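Local structure of putative Lipoprotein (3U24) at residues A[171-174]-A[175-179]; A[218-221]-A[222-226]; A[324-327]-A[328-331]; A[395-398]-A[399-403]; A[535-538]-A[539-543]. The protein is of unknown function but binds zinc and calcium ions and may be a distant relative of zinc-dependent peptidases. All blocks are in the same frame, centred on the assembly; numbering follows the deposited sequence.

Contact 1 (A[171-174]-A[175-179]); sequences TELA and VLQNQ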
# COMPACT_ATOMS: atom_id res chain seq x y z
N THR A 171 9.04 6.30 -18.33
CA THR A 171 10.05 7.28 -18.69
C THR A 171 9.54 8.70 -18.38
O THR A 171 10.31 9.55 -17.90
CB THR A 171 10.52 7.16 -20.15
OG1 THR A 171 10.84 5.79 -20.47
CG2 THR A 171 11.73 8.04 -20.41
N GLU A 172 8.23 8.91 -18.56
CA GLU A 172 7.63 10.20 -18.32
C GLU A 172 7.63 10.42 -16.83
O GLU A 172 7.88 11.50 -16.35
CB GLU A 172 6.17 10.25 -18.83
CG GLU A 172 6.01 10.37 -20.35
CD GLU A 172 4.56 10.19 -20.89
OE1 GLU A 172 3.71 9.40 -20.35
OE2 GLU A 172 4.29 10.83 -21.93
N LEU A 173 7.31 9.37 -16.11
CA LEU A 173 7.34 9.48 -14.66
C LEU A 173 8.79 9.82 -14.16
O LEU A 173 8.97 10.70 -13.32
CB LEU A 173 6.78 8.22 -14.02
CG LEU A 173 6.67 8.24 -12.49
CD1 LEU A 173 5.73 9.36 -11.94
CD2 LEU A 173 6.28 6.84 -11.98
N ALA A 174 9.77 9.16 -14.73
CA ALA A 174 11.18 9.43 -14.41
C ALA A 174 11.51 10.92 -14.55
O ALA A 174 12.21 11.49 -13.71
CB ALA A 174 12.11 8.59 -15.27
N VAL A 175 11.03 11.54 -15.63
CA VAL A 175 11.35 12.95 -15.90
C VAL A 175 10.80 13.84 -14.75
O VAL A 175 11.52 14.64 -14.14
CB VAL A 175 10.76 13.45 -17.22
CG1 VAL A 175 10.92 14.99 -17.33
CG2 VAL A 175 11.35 12.72 -18.41
N LEU A 176 9.54 13.62 -14.46
CA LEU A 176 8.83 14.33 -13.45
C LEU A 176 9.40 14.10 -12.04
O LEU A 176 9.64 15.06 -11.31
CB LEU A 176 7.40 13.85 -13.55
CG LEU A 176 6.35 14.38 -12.63
CD1 LEU A 176 5.00 13.86 -13.20
CD2 LEU A 176 6.66 13.84 -11.23
N GLN A 177 9.67 12.85 -11.67
CA GLN A 177 10.23 12.61 -10.35
C GLN A 177 11.66 13.13 -10.20
O GLN A 177 12.00 13.67 -9.16
CB GLN A 177 10.12 11.14 -10.00
CG GLN A 177 8.66 10.70 -9.79
CD GLN A 177 8.53 9.24 -9.47
OE1 GLN A 177 9.37 8.43 -9.84
NE2 GLN A 177 7.49 8.90 -8.76
N ASN A 178 12.49 13.01 -11.25
CA ASN A 178 13.87 13.49 -11.16
C ASN A 178 13.94 15.00 -11.17
O ASN A 178 14.87 15.56 -10.59
CB ASN A 178 14.79 12.91 -12.24
CG ASN A 178 15.29 11.54 -11.88
OD1 ASN A 178 16.25 11.41 -11.09
ND2 ASN A 178 14.63 10.50 -12.42
N GLN A 179 12.96 15.65 -11.80
CA GLN A 179 12.81 17.13 -11.67
C GLN A 179 12.55 17.50 -10.23
O GLN A 179 13.03 18.50 -9.78
CB GLN A 179 11.69 17.69 -12.55
CG GLN A 179 12.10 17.83 -14.00
CD GLN A 179 10.95 18.15 -14.99
OE1 GLN A 179 9.74 17.92 -14.70
NE2 GLN A 179 11.34 18.67 -16.17
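Two turns at the C-terminal end of the alpha-helix 168-179 bring Leu173 against Gln177 and Ala174 against Asn178, both of them i to i+4 pairs. The first pair is half apolar. Leu173 holds CG anti to its own N (chi1 -176°), which brings the branched end across the amide of Gln177; its CD1 is 3.7 Å from Gln177 NE2, while its CG meets Gln177 CD at the same distance. Leucine suits this half-covered position because its branches can rest on the aliphatic part and the amide of Gln177 and also touch Arg512 of helix 504-516. Beneath them the backbone bond from Gln177 N to Leu173 O, 2.8 Å long, is nearly straight at 173°. On the face toward helix 200-234 the residues change character: Thr171 and Val175 pack on that helix, with Val175 CG2 also 3.4 Å from Thr171 O. Thr171 turns its hydroxyl OG1 back to Thr167 O, a common way for a threonine to satisfy its polar atom inside a helix. Asn178 is buried, and every end of its amide is used. Its OD1 is bonded to Tyr156 OH, its ND2 to Tyr121 O, and the same ND2 also turns back to its own helix. Ala174 O therefore accepts two bonds from one residue, Asn178 N and Asn178 ND2 each at 2.9 Å, arriving from opposite faces of the carbonyl plane.

Contact 2 (A[218-221]-A[222-226]); sequences NEHI and SWLNA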
# COMPACT_ATOMS: atom_id res chain seq x y z
N ASN A 218 20.67 17.32 -13.91
CA ASN A 218 20.16 18.04 -15.04
C ASN A 218 20.50 17.38 -16.37
O ASN A 218 19.65 17.33 -17.23
CB ASN A 218 20.64 19.49 -15.06
CG ASN A 218 19.85 20.38 -14.13
OD1 ASN A 218 20.43 21.24 -13.45
ND2 ASN A 218 18.51 20.23 -14.10
N GLU A 219 21.71 16.86 -16.52
CA GLU A 219 22.07 16.13 -17.75
C GLU A 219 21.27 14.84 -17.87
O GLU A 219 20.86 14.49 -18.94
CB GLU A 219 23.58 15.84 -17.84
CG GLU A 219 24.41 17.11 -18.05
CD GLU A 219 25.93 16.90 -17.92
OE1 GLU A 219 26.37 15.81 -17.46
OE2 GLU A 219 26.67 17.85 -18.29
N HIS A 220 21.02 14.16 -16.78
CA HIS A 220 20.16 12.99 -16.85
C HIS A 220 18.73 13.34 -17.25
O HIS A 220 18.12 12.64 -18.04
CB HIS A 220 20.19 12.20 -15.58
CG HIS A 220 19.43 10.90 -15.65
ND1 HIS A 220 19.91 9.80 -16.28
CD2 HIS A 220 18.21 10.55 -15.13
CE1 HIS A 220 19.01 8.82 -16.18
NE2 HIS A 220 17.98 9.27 -15.47
N ILE A 221 18.21 14.44 -16.74
CA ILE A 221 16.85 14.87 -17.11
C ILE A 221 16.80 15.21 -18.61
O ILE A 221 15.81 14.86 -19.26
CB ILE A 221 16.40 16.06 -16.31
CG1 ILE A 221 16.17 15.59 -14.85
CG2 ILE A 221 15.16 16.74 -16.95
CD1 ILE A 221 16.28 16.72 -13.84
N SER A 222 17.86 15.82 -19.15
CA SER A 222 17.92 16.11 -20.59
C SER A 222 17.93 14.81 -21.38
O SER A 222 17.29 14.69 -22.42
CB SER A 222 19.17 16.88 -21.01
OG SER A 222 19.17 18.15 -20.36
N TRP A 223 18.69 13.85 -20.89
CA TRP A 223 18.69 12.57 -21.55
C TRP A 223 17.29 11.93 -21.51
O TRP A 223 16.79 11.43 -22.52
CB TRP A 223 19.75 11.71 -20.96
CG TRP A 223 19.85 10.34 -21.57
CD1 TRP A 223 20.62 9.96 -22.67
CD2 TRP A 223 19.22 9.10 -21.08
NE1 TRP A 223 20.51 8.61 -22.87
CE2 TRP A 223 19.68 8.04 -21.95
CE3 TRP A 223 18.35 8.79 -20.05
CZ2 TRP A 223 19.25 6.73 -21.82
CZ3 TRP A 223 17.95 7.47 -19.87
CH2 TRP A 223 18.39 6.44 -20.74
N LEU A 224 16.65 11.96 -20.35
CA LEU A 224 15.30 11.39 -20.21
C LEU A 224 14.33 12.09 -21.17
O LEU A 224 13.54 11.43 -21.81
CB LEU A 224 14.81 11.47 -18.77
CG LEU A 224 15.43 10.55 -17.68
CD1 LEU A 224 14.92 10.90 -16.29
CD2 LEU A 224 15.17 9.09 -17.95
N ASN A 225 14.45 13.41 -21.31
CA ASN A 225 13.60 14.15 -22.25
C ASN A 225 13.84 13.71 -23.68
O ASN A 225 12.88 13.56 -24.47
CB ASN A 225 13.77 15.67 -22.14
CG ASN A 225 13.06 16.28 -20.92
OD1 ASN A 225 12.08 15.76 -20.36
ND2 ASN A 225 13.58 17.42 -20.50
N ALA A 226 15.11 13.51 -24.05
CA ALA A 226 15.41 13.00 -25.38
C ALA A 226 14.78 11.60 -25.55
O ALA A 226 14.23 11.29 -26.62
CB ALA A 226 16.92 13.00 -25.69
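This is an i to i+3 and i to i+4 side-chain contact within one long helix, 200-234, where His220 meets both Trp223 and Leu224 on the side turned toward helices 152-162 and 168-179. The imidazole and the six-membered ring of Trp223 are almost parallel, their planes 25° apart, but they are slid past one another so that they hardly overlap; the centroids are 5.6 Å apart. Both side chains hold CG anti to the backbone N (chi1 -174° for His220, 180° for Trp223), and these torsions bring the rings near each other while the side chains cross at a slant. Leu224 approaches the imidazole obliquely, its CD1 lying 3.5 Å from His220 CD2. A histidine fits here because its ring offers carbon to these neighbours and still keeps a polar atom for the interior: ND1 is hydrogen-bonded to Arg160 NH1, and the ring also meets that of Tyr156. Further round, Ile221 and Asn225 run side by side, with Ile221 CG2 3.9 Å from Asn225 ND2; the buried isoleucine touches Phe182, whereas the asparagine lies at the exposed border beside Val175. The backbone bond from Leu224 N to His220 O measures 2.8 Å, and that from Asn225 N to Ile221 O 2.9 Å. Apolar and aromatic residues on the inner face with polar ones such as Ser222 outside make this a typical amphipathic alpha-helix packed in an all-helical neighbourhood.

Contact 3 (A[324-327]-A[328-331]); sequences RKQI and PELI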
# COMPACT_ATOMS: atom_id res chain seq x y z
N ARG A 324 -14.14 11.68 16.20
CA ARG A 324 -13.87 11.38 17.62
C ARG A 324 -15.09 10.79 18.31
O ARG A 324 -14.98 9.93 19.18
CB ARG A 324 -13.51 12.63 18.41
CG ARG A 324 -12.16 13.25 18.13
CD ARG A 324 -11.67 14.15 19.28
NE ARG A 324 -10.31 14.54 18.95
CZ ARG A 324 -9.97 15.66 18.32
NH1 ARG A 324 -10.87 16.59 18.02
NH2 ARG A 324 -8.70 15.85 18.02
N LYS A 325 -16.26 11.29 17.97
CA LYS A 325 -17.51 10.78 18.55
C LYS A 325 -17.77 9.31 18.11
O LYS A 325 -18.22 8.47 18.92
CB LYS A 325 -18.64 11.73 18.13
CG LYS A 325 -20.05 11.37 18.59
CD LYS A 325 -21.06 12.41 18.07
CE LYS A 325 -22.50 12.02 18.43
NZ LYS A 325 -22.93 10.76 17.73
N GLN A 326 -17.43 8.99 16.86
CA GLN A 326 -17.76 7.67 16.29
C GLN A 326 -16.91 6.54 16.86
O GLN A 326 -17.42 5.44 17.07
CB GLN A 326 -17.66 7.66 14.76
CG GLN A 326 -18.88 8.27 14.12
CD GLN A 326 -18.88 8.15 12.62
OE1 GLN A 326 -18.13 7.35 12.03
NE2 GLN A 326 -19.72 8.96 11.97
N ILE A 327 -15.65 6.81 17.13
CA ILE A 327 -14.78 5.74 17.55
C ILE A 327 -15.30 5.04 18.83
O ILE A 327 -15.39 3.80 18.84
CB ILE A 327 -13.31 6.20 17.59
CG1 ILE A 327 -12.85 6.43 16.16
CG2 ILE A 327 -12.43 5.11 18.22
CD1 ILE A 327 -11.52 7.12 16.04
N PRO A 328 -15.67 5.82 19.88
CA PRO A 328 -16.23 5.14 21.05
C PRO A 328 -17.56 4.46 20.78
O PRO A 328 -17.90 3.54 21.50
CB PRO A 328 -16.40 6.26 22.11
CG PRO A 328 -15.60 7.45 21.61
CD PRO A 328 -14.99 7.07 20.25
N GLU A 329 -18.30 4.90 19.77
CA GLU A 329 -19.53 4.21 19.39
C GLU A 329 -19.24 2.83 18.77
O GLU A 329 -19.95 1.87 19.00
CB GLU A 329 -20.40 5.06 18.44
CG GLU A 329 -21.12 6.24 19.12
CD GLU A 329 -21.80 7.22 18.13
OE1 GLU A 329 -21.55 7.17 16.89
OE2 GLU A 329 -22.60 8.07 18.61
N LEU A 330 -18.19 2.75 17.98
CA LEU A 330 -17.78 1.49 17.39
C LEU A 330 -17.24 0.55 18.48
O LEU A 330 -17.54 -0.65 18.44
CB LEU A 330 -16.70 1.71 16.28
CG LEU A 330 -17.16 2.55 15.05
CD1 LEU A 330 -15.99 2.85 14.15
CD2 LEU A 330 -18.27 1.83 14.26
N ILE A 331 -16.46 1.10 19.43
CA ILE A 331 -15.94 0.34 20.56
C ILE A 331 -17.10 -0.28 21.32
O ILE A 331 -17.09 -1.49 21.60
CB ILE A 331 -15.07 1.20 21.51
CG1 ILE A 331 -13.76 1.63 20.80
CG2 ILE A 331 -14.74 0.45 22.84
CD1 ILE A 331 -12.95 2.64 21.62
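Lys325 and Glu329 form an i to i+4 salt bridge on one side of helix 319-337, at a proline kink whose other side is firmly packed. Pro328, itself exposed, makes the kink. Having no N-H, it cannot bond to Arg324 O; its ring carbon CD stands instead 3.1 Å from Arg324 O, and the helix bends there. The 3.3 Å between Ile327 CB and Pro328 CD follows from the peptide link that joins the two residues. The tight part is the inner face, where Ile327 and Leu330 rest on Ile411, and Leu330 also reaches Tyr454 and helix 401-409; branched apolar side chains suit this burial. One turn on, Ile327 CG2 touches Ile331 CD1 at 4.2 Å. Gln326 is buried with its amide satisfied at both ends, OE1 by Asn406 ND2 and NE2 by Glu322 OE2. Beyond the kink the normal pattern resumes with Leu330 N bonded to Gln326 O at 2.9 Å. The outer side is looser and reaches toward solvent. A bound zinc ion lies about 3 Å from the side chain of Lys325, nearest atom to nearest atom. With an alanine at Glu329, the lysine ammonium would probably lose its charge mate and the long chain could swing away. Lys325 is stretched out as far as CE and then bends at chi4 (-65°), which swings NZ across to Glu329. There Lys325 NZ meets Glu329 OE2 at 2.8 Å on the syn side, 29° out of the carboxylate plane.

Contact 4 (A[395-398]-A[399-403]); sequences REYN and HWILQ. With ZN (zinc ion), chain I; ZN (zinc ion), chain G.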
# COMPACT_ATOMS: atom_id res chain seq x y z
N ARG A 395 -19.28 14.63 0.27
CA ARG A 395 -20.18 13.71 -0.42
C ARG A 395 -19.63 12.27 -0.57
O ARG A 395 -20.39 11.31 -0.51
CB ARG A 395 -20.55 14.26 -1.77
CG ARG A 395 -21.34 15.53 -1.59
CD ARG A 395 -22.25 15.85 -2.72
NE ARG A 395 -22.79 17.20 -2.50
CZ ARG A 395 -23.42 17.88 -3.44
NH1 ARG A 395 -23.63 17.32 -4.61
NH2 ARG A 395 -23.86 19.10 -3.20
N GLU A 396 -18.33 12.16 -0.79
CA GLU A 396 -17.64 10.87 -0.82
C GLU A 396 -17.72 10.28 0.61
O GLU A 396 -18.21 9.15 0.80
CB GLU A 396 -16.18 11.09 -1.23
CG GLU A 396 -15.64 10.23 -2.37
CD GLU A 396 -14.12 10.12 -2.34
OE1 GLU A 396 -13.42 11.16 -2.54
OE2 GLU A 396 -13.62 8.98 -2.12
N TYR A 397 -17.29 11.06 1.60
CA TYR A 397 -17.31 10.61 3.02
C TYR A 397 -18.57 11.05 3.77
O TYR A 397 -18.52 11.67 4.82
CB TYR A 397 -16.00 10.96 3.74
CG TYR A 397 -14.83 10.33 3.03
CD1 TYR A 397 -14.49 8.99 3.24
CD2 TYR A 397 -14.10 11.04 2.12
CE1 TYR A 397 -13.44 8.39 2.57
CE2 TYR A 397 -13.05 10.46 1.43
CZ TYR A 397 -12.73 9.13 1.66
OH TYR A 397 -11.68 8.59 0.96
N ASN A 398 -19.69 10.60 3.23
CA ASN A 398 -21.01 11.01 3.67
C ASN A 398 -21.48 10.32 4.99
O ASN A 398 -20.71 9.67 5.67
CB ASN A 398 -21.97 10.79 2.49
CG ASN A 398 -22.03 9.34 2.06
OD1 ASN A 398 -22.37 8.49 2.88
ND2 ASN A 398 -21.65 9.03 0.78
N HIS A 399 -22.72 10.50 5.40
CA HIS A 399 -23.20 10.03 6.71
C HIS A 399 -22.91 8.56 6.92
O HIS A 399 -22.54 8.13 8.01
CB HIS A 399 -24.71 10.29 6.81
CG HIS A 399 -25.35 9.75 8.07
ND1 HIS A 399 -25.18 10.34 9.29
CD2 HIS A 399 -26.19 8.68 8.27
CE1 HIS A 399 -25.85 9.65 10.21
NE2 HIS A 399 -26.46 8.62 9.59
N TRP A 400 -23.09 7.77 5.87
CA TRP A 400 -22.80 6.34 5.92
C TRP A 400 -21.36 5.97 5.68
O TRP A 400 -20.79 5.15 6.43
CB TRP A 400 -23.70 5.60 4.98
CG TRP A 400 -25.18 5.85 5.28
CD1 TRP A 400 -25.97 5.17 6.18
CD2 TRP A 400 -26.05 6.89 4.72
NE1 TRP A 400 -27.24 5.67 6.18
CE2 TRP A 400 -27.35 6.70 5.33
CE3 TRP A 400 -25.88 7.92 3.84
CZ2 TRP A 400 -28.42 7.52 5.05
CZ3 TRP A 400 -26.96 8.71 3.52
CH2 TRP A 400 -28.21 8.52 4.12
N ILE A 401 -20.74 6.54 4.66
CA ILE A 401 -19.41 6.11 4.27
C ILE A 401 -18.39 6.50 5.34
O ILE A 401 -17.43 5.78 5.54
CB ILE A 401 -18.99 6.66 2.89
CG1 ILE A 401 -19.81 6.02 1.75
CG2 ILE A 401 -17.50 6.56 2.65
CD1 ILE A 401 -19.71 4.52 1.58
N LEU A 402 -18.60 7.61 6.03
CA LEU A 402 -17.72 8.00 7.11
C LEU A 402 -17.66 6.93 8.24
O LEU A 402 -16.63 6.71 8.82
CB LEU A 402 -18.14 9.36 7.66
CG LEU A 402 -17.25 9.93 8.77
CD1 LEU A 402 -15.77 9.94 8.34
CD2 LEU A 402 -17.75 11.31 9.22
N GLN A 403 -18.79 6.26 8.49
CA GLN A 403 -18.86 5.23 9.51
C GLN A 403 -18.09 3.98 9.02
O GLN A 403 -17.25 3.42 9.73
CB GLN A 403 -20.31 4.89 9.80
CG GLN A 403 -21.17 6.01 10.39
CD GLN A 403 -22.61 5.55 10.60
OE1 GLN A 403 -22.86 4.64 11.38
NE2 GLN A 403 -23.57 6.16 9.89
ZN ZN I . -23.93 12.32 9.90
ZN ZN G . -27.71 7.26 10.49
O HOH W 1 -26.56 5.39 10.03
O HOH W 2 -29.38 6.89 9.10
O HOH W 3 -21.75 12.17 9.48
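Asn398 caps the turn leading into helix 401-409, and its amide bonds to Ile401 and, weakly, to Trp400. From CB the side chain departs with CG between the backbone N and the carbonyl carbon (chi1 61°), a setting that folds the amide over the following turn. Asn398 CG comes 4.0 Å from Ile401 CG1. At the tip OD1 accepts from Ile401 N at 3.1 Å, the donor lying above the carbonyl plane, with a weak bond from Trp400 N besides; OD1 also lies at the edge of the indole, 3.7 Å from Trp400 CE3. The other branch, Asn398 ND2, donates back to Arg395 O at 2.9 Å, joining the end of helix 387-396 to the next helix, and lies 3.7 Å from Ile401 CG1. Losing this amide to a leucine is likely to leave Ile401 N and Arg395 O without these partners and set the junction free to shift. Next to the cap, His399 binds zinc ions through both ring nitrogens, ND1 at 2.4 Å from one and NE2 on the other, with waters as further ligands. Gln403 NE2 lies over the rim of one imidazole face and donates to His399 O and to a zinc-bound water. With both nitrogens spent on metal, the imidazole bridges two zinc ions, which probably fixes its rotation.

Contact 5 (A[535-538]-A[539-543]); sequences REEY and KQLKG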
# COMPACT_ATOMS: atom_id res chain seq x y z
N ARG A 535 -13.25 -17.87 6.71
CA ARG A 535 -14.19 -17.84 7.81
C ARG A 535 -15.34 -18.81 7.56
O ARG A 535 -15.68 -19.60 8.45
CB ARG A 535 -14.75 -16.48 8.08
CG ARG A 535 -15.69 -16.53 9.26
CD ARG A 535 -16.33 -15.21 9.50
NE ARG A 535 -17.47 -15.00 8.63
CZ ARG A 535 -18.24 -13.93 8.66
NH1 ARG A 535 -17.96 -12.91 9.48
NH2 ARG A 535 -19.28 -13.87 7.85
N GLU A 536 -15.92 -18.77 6.37
CA GLU A 536 -17.07 -19.63 6.11
C GLU A 536 -16.67 -21.09 6.15
O GLU A 536 -17.43 -21.91 6.59
CB GLU A 536 -17.76 -19.27 4.80
CG GLU A 536 -18.40 -17.87 4.77
CD GLU A 536 -19.40 -17.60 5.91
OE1 GLU A 536 -20.47 -18.24 5.95
OE2 GLU A 536 -19.10 -16.72 6.77
N GLU A 537 -15.46 -21.40 5.71
CA GLU A 537 -14.89 -22.75 5.79
C GLU A 537 -14.70 -23.21 7.24
O GLU A 537 -14.93 -24.36 7.58
CB GLU A 537 -13.54 -22.78 5.06
CG GLU A 537 -12.76 -24.06 5.25
CD GLU A 537 -11.42 -24.06 4.53
OE1 GLU A 537 -10.84 -22.99 4.29
OE2 GLU A 537 -10.94 -25.16 4.20
N TYR A 538 -14.30 -22.30 8.10
CA TYR A 538 -14.12 -22.61 9.50
C TYR A 538 -15.47 -22.79 10.22
O TYR A 538 -15.58 -23.64 11.10
CB TYR A 538 -13.34 -21.50 10.14
CG TYR A 538 -12.62 -21.84 11.40
CD1 TYR A 538 -11.39 -22.44 11.35
CD2 TYR A 538 -13.13 -21.48 12.64
CE1 TYR A 538 -10.69 -22.72 12.50
CE2 TYR A 538 -12.43 -21.74 13.80
CZ TYR A 538 -11.21 -22.36 13.71
OH TYR A 538 -10.49 -22.64 14.82
N LYS A 539 -16.46 -21.98 9.85
CA LYS A 539 -17.83 -22.17 10.35
C LYS A 539 -18.32 -23.59 10.04
O LYS A 539 -18.87 -24.27 10.93
CB LYS A 539 -18.80 -21.18 9.71
CG LYS A 539 -19.19 -19.99 10.57
CD LYS A 539 -19.54 -18.77 9.71
CE LYS A 539 -20.67 -17.92 10.31
NZ LYS A 539 -20.56 -16.49 9.95
N GLN A 540 -18.11 -24.03 8.80
CA GLN A 540 -18.45 -25.39 8.36
C GLN A 540 -17.79 -26.47 9.20
O GLN A 540 -18.42 -27.46 9.53
CB GLN A 540 -18.03 -25.62 6.91
CG GLN A 540 -19.08 -25.26 5.88
CD GLN A 540 -19.96 -26.43 5.48
OE1 GLN A 540 -19.94 -27.49 6.12
NE2 GLN A 540 -20.71 -26.26 4.40
N LEU A 541 -16.51 -26.29 9.50
CA LEU A 541 -15.75 -27.30 10.23
C LEU A 541 -16.12 -27.38 11.69
O LEU A 541 -16.20 -28.47 12.22
CB LEU A 541 -14.25 -27.08 10.06
CG LEU A 541 -13.60 -27.75 8.83
CD1 LEU A 541 -14.55 -28.62 8.01
CD2 LEU A 541 -12.92 -26.72 7.93
N LYS A 542 -16.36 -26.25 12.35
CA LYS A 542 -16.72 -26.24 13.78
C LYS A 542 -18.22 -26.36 14.05
O LYS A 542 -18.63 -26.65 15.17
CB LYS A 542 -16.18 -24.96 14.45
CG LYS A 542 -14.68 -24.77 14.35
CD LYS A 542 -13.88 -25.95 14.92
CE LYS A 542 -12.37 -25.72 14.79
NZ LYS A 542 -11.57 -26.96 14.94
N GLY A 543 -19.05 -26.08 13.05
CA GLY A 543 -20.51 -26.11 13.20
C GLY A 543 -21.05 -25.33 14.40
O GLY A 543 -20.81 -24.12 14.53
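The guanidinium of Arg535 has Lys539 NZ over one face, toward its rim and 3.3 Å above its plane, and Glu536 OE2 at its edge, within that plane. Arg535 grips this one oxygen side-on with two nitrogens, NE at 3.0 Å and NH2 at 3.1 Å, and Glu536 OE2 is met nearly along its C-O bond. Bending at chi2 (-55°) curls the glutamate back to its neighbour. The same OE2 forms a longer salt bridge to Lys539 NZ, at 3.5 Å. The two cations are themselves only 3.6 Å apart, NH2 of Arg535 to NZ of Lys539; the carboxylate bonded to both, with Glu451 as a second partner of the arginine, probably offsets their repulsion. The second flat group is the ring of Tyr538. Lys542 covers one face, its CG 4.2 Å from the ring centroid and 28° off the normal, a CH-pi contact; its CE continues to the phenol oxygen, 3.6 Å from Tyr538 OH. A lysine works well here because its methylenes can lie on an aromatic ring while its ammonium stays outside. Just beyond, Gly543 adopts positive phi, which leads the chain out of the helix, and its N still bonds to Lys539 O at 2.8 Å. This is the exposed C-terminal end of helix 523-542. Arg535 ties it to helix 435-451 through Tyr444 and Glu451, Tyr538 meets the ring of Phe551 on helix 548-555, and Glu537 is salt-bridged to Arg567 on helix 563-571.

The five contacts fall into two touching pairs and an outlier. Contacts 1 and 2, centres 9 Å apart, meet where helices 168-179 and 200-234 pack: Ala174 CB meets Leu224 CD1 at 3.8 Å and Val175 CG2 meets Leu224 CB at 3.7 Å. Contacts 3 and 4, centres 15 Å apart, touch through Gln326 OE1 and Gln403 CA at 3.4 Å. Both lie among zinc ions, and the helix entered at contact 4 runs on to His408, which with His414 and Glu439 binds another zinc. The centres of contacts 1 and 3 lie about 43 Å apart, on opposite sides of the chain's centre. Contact 5 stands apart, its centre 31 Å from that of contact 3 and 33 Å from that of contact 4.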